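Local coordinates for protein of unknown function DUF574 (Streptomyces avermitilis, PDB 3GIW), which is of unknown function but has a Rossmann-type fold, binds S-adenosyl-L-homocysteine and is probably an S-adenosylmethionine-dependent methyltransferase, at residues E20-A25 / A218-P223; A134-D139 / L147-L152; Q248-H253 / E265-Y270. All blocks are in the same frame, centred on the assembly; numbering follows the deposited sequence. Where two conformers were deposited one is given.

How the contacts relate
From the N terminus the chain first sets down 20-25, at the start of helix 24-31, and meets 218-223 only after most of the Rossmann-type domain has been built: contact 1 closes that long loop, 192 residues lying between its segments. Contact 2 falls within it, a short local closure in which strand 132-137, one outer strand of the sheet, meets the N-terminal end of helix 150-153 and the residue before it. Contact 3 follows in series after contact 1 and joins the end of strand 240-248, the other outer strand, to the start of strand 269-275. Contacts 2 and 3 thus reach the same sheet on opposite sides of the chain's centre, their centres about 30 Å apart.

Contact 1: E20-A25 / A218-P223; sequences ESAHSA and AARNMP
Segments 20-25 and 218-223 pass each other as loops at two helix ends, with the CA atoms of Ala-22 and Arg-220 6.9 Å apart and no direct hydrogen bond between the two segments. Met-222, a selenomethionine, carries the contact. Its chain runs extended to SE and then bends (chi3 -75°), which turns CE toward the methyl of Ala-22, and CE lies 4.0 Å from Ala-22 CB. SE rests against the backbone where helix 24-31 begins, 3.4 Å from Ser-24 N and 3.9 Å from Ala-22 O. Arg-220 touches more loosely, its CD 4.4 Å from Ala-22 CB; its guanidinium is in salt bridges to Glu-216 and Glu-43. The polar link is a water that donates to both Ala-22 O and Arg-220 O, at 2.7 Å from each, so two backbone carbonyls that cannot bond each other share one bridge. Ala-22 and Arg-220 also pack on Ala-44 of helix 39-51. The arrangement joins the start of helix 24-31, where His-23 is the N-cap residue, to the Schellman motif, with Asn-221 as its C-prime residue, that ends helix 207-219; the side chain of Ser-24 lies about 6 Å (nearest atoms) from that of Tyr-28, which binds S-adenosyl-L-homocysteine.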
# COMPACT_ATOMS: atom_id res chain seq x y z
N GLU A 20 13.80 -15.81 -11.40
CA GLU A 20 14.96 -16.30 -10.68
C GLU A 20 15.44 -15.38 -9.56
O GLU A 20 16.31 -15.78 -8.80
CB GLU A 20 16.12 -16.61 -11.64
CG GLU A 20 15.78 -17.68 -12.67
CD GLU A 20 15.17 -18.94 -12.05
OE1 GLU A 20 15.92 -19.68 -11.36
OE2 GLU A 20 13.95 -19.17 -12.25
N SER A 21 14.88 -14.17 -9.47
CA SER A 21 15.20 -13.28 -8.34
C SER A 21 13.93 -12.96 -7.56
O SER A 21 12.83 -12.97 -8.10
CB SER A 21 15.87 -12.01 -8.83
OG SER A 21 14.96 -11.19 -9.54
N ALA A 22 14.11 -12.68 -6.27
CA ALA A 22 12.97 -12.34 -5.39
C ALA A 22 12.44 -10.95 -5.72
O ALA A 22 13.21 -10.03 -6.06
CB ALA A 22 13.38 -12.42 -3.92
N HIS A 23 11.11 -10.80 -5.62
CA HIS A 23 10.43 -9.52 -5.79
C HIS A 23 9.52 -9.24 -4.59
O HIS A 23 8.82 -10.12 -4.11
CB HIS A 23 9.56 -9.48 -7.06
CG HIS A 23 10.32 -9.56 -8.36
ND1 HIS A 23 11.02 -10.67 -8.77
CD2 HIS A 23 10.43 -8.66 -9.36
CE1 HIS A 23 11.56 -10.44 -9.96
NE2 HIS A 23 11.21 -9.23 -10.34
N SER A 24 9.48 -7.99 -4.16
CA SER A 24 8.78 -7.66 -2.92
C SER A 24 7.28 -8.08 -2.93
O SER A 24 6.75 -8.61 -1.93
CB SER A 24 8.93 -6.18 -2.53
OG SER A 24 8.41 -5.32 -3.50
N ALA A 25 6.56 -7.84 -4.03
CA ALA A 25 5.13 -8.15 -4.06
C ALA A 25 4.88 -9.64 -3.94
O ALA A 25 3.87 -10.08 -3.39
CB ALA A 25 4.53 -7.63 -5.35
N ALA A 218 17.89 -5.92 1.47
CA ALA A 218 19.05 -5.26 0.82
C ALA A 218 19.97 -6.27 0.16
O ALA A 218 20.46 -6.01 -0.94
CB ALA A 218 19.80 -4.38 1.81
N ALA A 219 20.18 -7.44 0.79
CA ALA A 219 21.06 -8.47 0.24
C ALA A 219 20.53 -9.07 -1.06
O ALA A 219 21.29 -9.61 -1.89
CB ALA A 219 21.29 -9.56 1.27
N ARG A 220 19.23 -8.92 -1.26
CA ARG A 220 18.53 -9.39 -2.46
C ARG A 220 18.10 -8.22 -3.37
O ARG A 220 17.13 -8.33 -4.13
CB ARG A 220 17.33 -10.24 -2.02
CG ARG A 220 17.74 -11.56 -1.38
CD ARG A 220 16.52 -12.27 -0.79
NE ARG A 220 16.88 -13.53 -0.16
CZ ARG A 220 17.44 -13.66 1.04
NH1 ARG A 220 17.78 -12.59 1.76
NH2 ARG A 220 17.74 -14.87 1.51
N ASN A 221 18.84 -7.11 -3.29
CA ASN A 221 18.67 -5.98 -4.21
C ASN A 221 17.34 -5.23 -4.04
O ASN A 221 16.84 -4.62 -5.00
CB ASN A 221 18.85 -6.46 -5.67
CG ASN A 221 19.17 -5.33 -6.64
OD1 ASN A 221 19.93 -4.42 -6.33
ND2 ASN A 221 18.57 -5.39 -7.82
N MSE A 222 16.80 -5.23 -2.83
CA MSE A 222 15.60 -4.48 -2.50
C MSE A 222 15.85 -3.65 -1.24
O MSE A 222 15.19 -3.87 -0.22
CB MSE A 222 14.42 -5.43 -2.25
CG MSE A 222 14.03 -6.27 -3.44
SE MSE A 222 12.73 -7.66 -3.06
CE MSE A 222 14.04 -8.88 -2.10
N PRO A 223 16.76 -2.66 -1.33
CA PRO A 223 17.05 -1.94 -0.09
C PRO A 223 15.83 -1.16 0.44
O PRO A 223 14.96 -0.70 -0.34
CB PRO A 223 18.18 -1.00 -0.48
CG PRO A 223 18.01 -0.79 -1.95
CD PRO A 223 17.51 -2.13 -2.48
O HOH W 1 15.87 -9.88 -5.92

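Contact 2: A134-D139 / L147-L152; sequences AYVEAD and LDAPEL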
# COMPACT_ATOMS: atom_id res chain seq x y z
N ALA A 134 -9.19 0.51 -13.76
CA ALA A 134 -8.13 0.44 -14.75
C ALA A 134 -6.81 0.03 -14.06
O ALA A 134 -6.69 0.16 -12.83
CB ALA A 134 -7.98 1.80 -15.44
N TYR A 135 -5.87 -0.44 -14.86
CA TYR A 135 -4.55 -0.82 -14.40
C TYR A 135 -3.51 -0.16 -15.27
O TYR A 135 -3.62 -0.20 -16.52
CB TYR A 135 -4.32 -2.35 -14.40
CG TYR A 135 -2.91 -2.70 -13.97
CD1 TYR A 135 -2.52 -2.55 -12.65
CD2 TYR A 135 -1.93 -3.09 -14.91
CE1 TYR A 135 -1.22 -2.78 -12.25
CE2 TYR A 135 -0.59 -3.32 -14.50
CZ TYR A 135 -0.24 -3.17 -13.16
OH TYR A 135 1.02 -3.38 -12.68
N VAL A 136 -2.52 0.45 -14.63
CA VAL A 136 -1.41 1.13 -15.29
C VAL A 136 -0.11 0.52 -14.76
O VAL A 136 0.10 0.47 -13.56
CB VAL A 136 -1.47 2.69 -14.97
CG1 VAL A 136 -0.22 3.43 -15.48
CG2 VAL A 136 -2.77 3.33 -15.49
N GLU A 137 0.76 0.03 -15.63
CA GLU A 137 2.11 -0.35 -15.25
C GLU A 137 3.00 0.88 -15.32
O GLU A 137 3.24 1.41 -16.40
CB GLU A 137 2.66 -1.45 -16.17
CG GLU A 137 3.95 -2.05 -15.71
CD GLU A 137 4.42 -3.14 -16.65
OE1 GLU A 137 4.95 -2.82 -17.74
OE2 GLU A 137 4.23 -4.32 -16.31
N ALA A 138 3.49 1.33 -14.16
CA ALA A 138 4.27 2.58 -14.07
C ALA A 138 5.04 2.61 -12.77
O ALA A 138 4.71 1.91 -11.81
CB ALA A 138 3.36 3.80 -14.20
N ASP A 139 6.06 3.48 -12.76
CA ASP A 139 6.94 3.68 -11.61
C ASP A 139 6.63 5.02 -10.95
O ASP A 139 6.60 6.07 -11.63
CB ASP A 139 8.39 3.69 -12.10
CG ASP A 139 9.38 3.44 -10.98
OD1 ASP A 139 9.17 3.92 -9.85
OD2 ASP A 139 10.39 2.74 -11.25
N LEU A 147 -0.04 10.27 -13.79
CA LEU A 147 -1.10 11.30 -13.79
C LEU A 147 -1.65 11.62 -15.21
O LEU A 147 -2.83 11.96 -15.36
CB LEU A 147 -0.60 12.58 -13.11
CG LEU A 147 -0.20 12.45 -11.63
CD1 LEU A 147 0.53 13.69 -11.09
CD2 LEU A 147 -1.43 12.15 -10.84
N ASP A 148 -0.81 11.46 -16.22
CA ASP A 148 -1.23 11.66 -17.62
C ASP A 148 -1.57 10.37 -18.38
O ASP A 148 -1.80 10.41 -19.60
CB ASP A 148 -0.15 12.40 -18.40
CG ASP A 148 0.06 13.79 -17.89
OD1 ASP A 148 -0.92 14.38 -17.39
OD2 ASP A 148 1.22 14.26 -18.00
N ALA A 149 -1.58 9.24 -17.67
CA ALA A 149 -1.90 7.96 -18.30
C ALA A 149 -3.34 8.00 -18.80
O ALA A 149 -4.25 8.38 -18.08
CB ALA A 149 -1.74 6.79 -17.30
N PRO A 150 -3.56 7.61 -20.06
CA PRO A 150 -4.93 7.67 -20.58
C PRO A 150 -5.89 6.77 -19.79
O PRO A 150 -7.08 7.10 -19.66
CB PRO A 150 -4.78 7.23 -22.04
CG PRO A 150 -3.45 6.59 -22.12
CD PRO A 150 -2.59 7.13 -21.06
N GLU A 151 -5.39 5.66 -19.25
CA GLU A 151 -6.22 4.75 -18.46
C GLU A 151 -6.74 5.45 -17.23
O GLU A 151 -7.87 5.23 -16.80
CB GLU A 151 -5.42 3.51 -18.02
CG GLU A 151 -4.99 2.61 -19.17
CD GLU A 151 -3.60 2.94 -19.74
OE1 GLU A 151 -3.03 4.03 -19.49
OE2 GLU A 151 -3.07 2.07 -20.45
N LEU A 152 -5.90 6.31 -16.67
CA LEU A 152 -6.25 7.08 -15.48
C LEU A 152 -7.21 8.20 -15.82
O LEU A 152 -8.24 8.34 -15.16
CB LEU A 152 -5.01 7.67 -14.84
CG LEU A 152 -5.25 8.41 -13.53
CD1 LEU A 152 -4.01 8.26 -12.65
CD2 LEU A 152 -5.54 9.87 -13.79
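Val-136 lays its CG2 methyl against the aliphatic base of Glu-151 and the methyl of Ala-149, CG2 being 3.7 Å from Glu-151 CB and 4.0 Å from Ala-149 CB. With CG1 anti to the backbone N (chi1 172°), the second methyl also faces Ala-149, at 4.1 Å from its CB, so both branches of the valine straddle that small side chain. The Val-136 and Glu-151 side chains cross obliquely. Two residues earlier on the strand, Ala-134 CB meets Glu-151 CB at 4.0 Å and lies 3.7 Å from Glu-151 O, a carbonyl that accepts a hydrogen bond from Thr-155. Glu-151 CG, anti to its own carbonyl carbon (chi1 -66°), passes 4.1 Å from Tyr-135 O. No hydrogen bond spans the two segments: the contact is mainly of methyl and methylene groups, and Glu-151 is its one partly exposed member. Tyr-135 turns away to the other face of the strand, onto Tyr-110 and helix 115-119. Backbone bonds from Ala-134 and Val-136 tie the strand to strand 107-112. Here the outer parallel strand of a Rossmann-type sheet is covered by the first turn of helix 150-153, while the same strand leads on to Asp-139, an S-adenosyl-L-homocysteine-binding residue.

Contact 3: Q248-H253 / E265-Y270; sequences QVHKWH and EDIAMY
Hydrogen bonds join Gln-248 and Val-249 to the 265-270 backbone. Val-249 N bonds to Met-269 O (3.0 Å), and Gln-248 CA makes a C-H...O contact to the same oxygen. Gln-248 NE2 reaches Ile-267 O at 2.9 Å, but the bond is weak (124° at the hydrogen), and the amide's stronger partner is Asp-264 O. Apolar contacts lie beside these bonds: Val-249 CG2 meets Ile-267 CG2, and Val-249 CG1, anti to its own carbonyl carbon (chi1 -71°), meets Met-269 CB, both at 3.7 Å. Ring contacts complete the set. Ile-267 CG1 lies over one face of the His-250 imidazole in a CH-pi contact, 3.8 Å from the centroid, offset toward the rim near ND1; Lys-251 CG covers the opposite face. His-250 ND1 is buried here without a polar partner. An alanine in place of His-250 would probably leave a gap over Ile-267 CG1 and strip Lys-251 CG of its packing surface. Gln-248 and Tyr-270 form an antiparallel non-hydrogen-bonded pair where strand 240-248 ends beside strand 269-275, which bonds to Ile-200 of strand 195-201 through Tyr-270, while helix 55-75 packs on Val-249, Ile-267 and Met-269.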
# COMPACT_ATOMS: atom_id res chain seq x y z
N GLN A 248 0.59 2.48 15.00
CA GLN A 248 0.78 1.14 14.47
C GLN A 248 -0.52 0.61 13.85
O GLN A 248 -1.58 0.84 14.37
CB GLN A 248 1.30 0.18 15.54
CG GLN A 248 2.75 0.42 15.95
CD GLN A 248 3.17 -0.68 16.93
OE1 GLN A 248 2.74 -0.70 18.09
NE2 GLN A 248 3.97 -1.64 16.43
N VAL A 249 -0.42 -0.09 12.72
CA VAL A 249 -1.61 -0.42 11.94
C VAL A 249 -2.66 -1.18 12.72
O VAL A 249 -3.87 -0.97 12.48
CB VAL A 249 -1.32 -1.17 10.62
CG1 VAL A 249 -0.70 -0.23 9.62
CG2 VAL A 249 -0.48 -2.44 10.78
N HIS A 250 -2.28 -2.05 13.66
CA HIS A 250 -3.27 -2.83 14.41
C HIS A 250 -4.01 -2.00 15.46
O HIS A 250 -4.97 -2.47 16.06
CB HIS A 250 -2.62 -4.05 15.04
CG HIS A 250 -1.64 -3.72 16.11
ND1 HIS A 250 -0.58 -2.86 15.92
CD2 HIS A 250 -1.54 -4.16 17.39
CE1 HIS A 250 0.13 -2.78 17.03
NE2 HIS A 250 -0.43 -3.56 17.94
N LYS A 251 -3.56 -0.78 15.67
CA LYS A 251 -4.19 0.18 16.58
C LYS A 251 -5.05 1.25 15.87
O LYS A 251 -5.60 2.13 16.52
CB LYS A 251 -3.09 0.87 17.42
CG LYS A 251 -2.33 -0.10 18.28
CD LYS A 251 -1.33 0.57 19.20
CE LYS A 251 -0.55 -0.48 19.94
NZ LYS A 251 0.30 0.10 21.04
N TRP A 252 -5.13 1.18 14.54
CA TRP A 252 -5.92 2.13 13.74
C TRP A 252 -7.33 1.57 13.51
O TRP A 252 -7.51 0.63 12.75
CB TRP A 252 -5.22 2.44 12.40
CG TRP A 252 -5.76 3.63 11.66
CD1 TRP A 252 -5.27 4.89 11.72
CD2 TRP A 252 -6.91 3.67 10.79
NE1 TRP A 252 -6.02 5.73 10.94
CE2 TRP A 252 -7.05 5.01 10.38
CE3 TRP A 252 -7.81 2.72 10.31
CZ2 TRP A 252 -8.09 5.43 9.51
CZ3 TRP A 252 -8.85 3.14 9.46
CH2 TRP A 252 -8.96 4.47 9.06
N HIS A 253 -8.32 2.16 14.17
CA HIS A 253 -9.74 1.74 14.08
C HIS A 253 -9.89 0.20 14.14
O HIS A 253 -10.45 -0.42 13.22
CB HIS A 253 -10.39 2.31 12.81
CG HIS A 253 -10.46 3.81 12.75
ND1 HIS A 253 -11.59 4.48 12.33
CD2 HIS A 253 -9.54 4.76 13.01
CE1 HIS A 253 -11.37 5.78 12.37
NE2 HIS A 253 -10.14 5.98 12.81
N GLU A 265 5.70 -5.44 19.24
CA GLU A 265 6.90 -5.81 18.53
C GLU A 265 6.60 -6.64 17.27
O GLU A 265 7.46 -6.78 16.43
CB GLU A 265 7.87 -6.60 19.40
CG GLU A 265 7.35 -7.93 19.95
CD GLU A 265 8.50 -8.73 20.51
OE1 GLU A 265 9.24 -9.34 19.66
OE2 GLU A 265 8.72 -8.71 21.75
N ASP A 266 5.37 -7.16 17.16
CA ASP A 266 4.97 -8.00 16.01
C ASP A 266 4.48 -7.20 14.80
O ASP A 266 4.10 -7.80 13.80
CB ASP A 266 3.87 -9.02 16.43
CG ASP A 266 4.32 -9.94 17.53
OD1 ASP A 266 5.51 -10.26 17.62
OD2 ASP A 266 3.43 -10.35 18.34
N ILE A 267 4.48 -5.87 14.89
CA ILE A 267 3.90 -4.99 13.87
C ILE A 267 4.96 -3.92 13.54
O ILE A 267 5.37 -3.18 14.43
CB ILE A 267 2.56 -4.34 14.39
CG1 ILE A 267 1.51 -5.40 14.69
CG2 ILE A 267 2.03 -3.27 13.38
CD1 ILE A 267 1.05 -6.21 13.47
N ALA A 268 5.34 -3.81 12.28
CA ALA A 268 6.40 -2.87 11.86
C ALA A 268 5.87 -1.89 10.81
O ALA A 268 6.66 -1.44 9.95
CB ALA A 268 7.67 -3.62 11.35
N MSE A 269 4.57 -1.58 10.83
CA MSE A 269 3.97 -0.57 9.96
C MSE A 269 3.24 0.44 10.78
O MSE A 269 2.42 0.07 11.62
CB MSE A 269 2.88 -1.10 9.02
CG MSE A 269 3.25 -1.92 7.93
SE MSE A 269 4.38 -1.12 6.59
CE MSE A 269 4.12 -2.62 5.44
N TYR A 270 3.50 1.71 10.52
CA TYR A 270 2.58 2.80 10.87
C TYR A 270 1.51 2.91 9.80
O TYR A 270 1.78 2.69 8.61
CB TYR A 270 3.31 4.13 10.95
CG TYR A 270 4.23 4.29 12.12
CD1 TYR A 270 3.76 4.26 13.42
CD2 TYR A 270 5.59 4.52 11.93
CE1 TYR A 270 4.60 4.44 14.50
CE2 TYR A 270 6.45 4.69 13.02
CZ TYR A 270 5.95 4.63 14.30
OH TYR A 270 6.75 4.80 15.43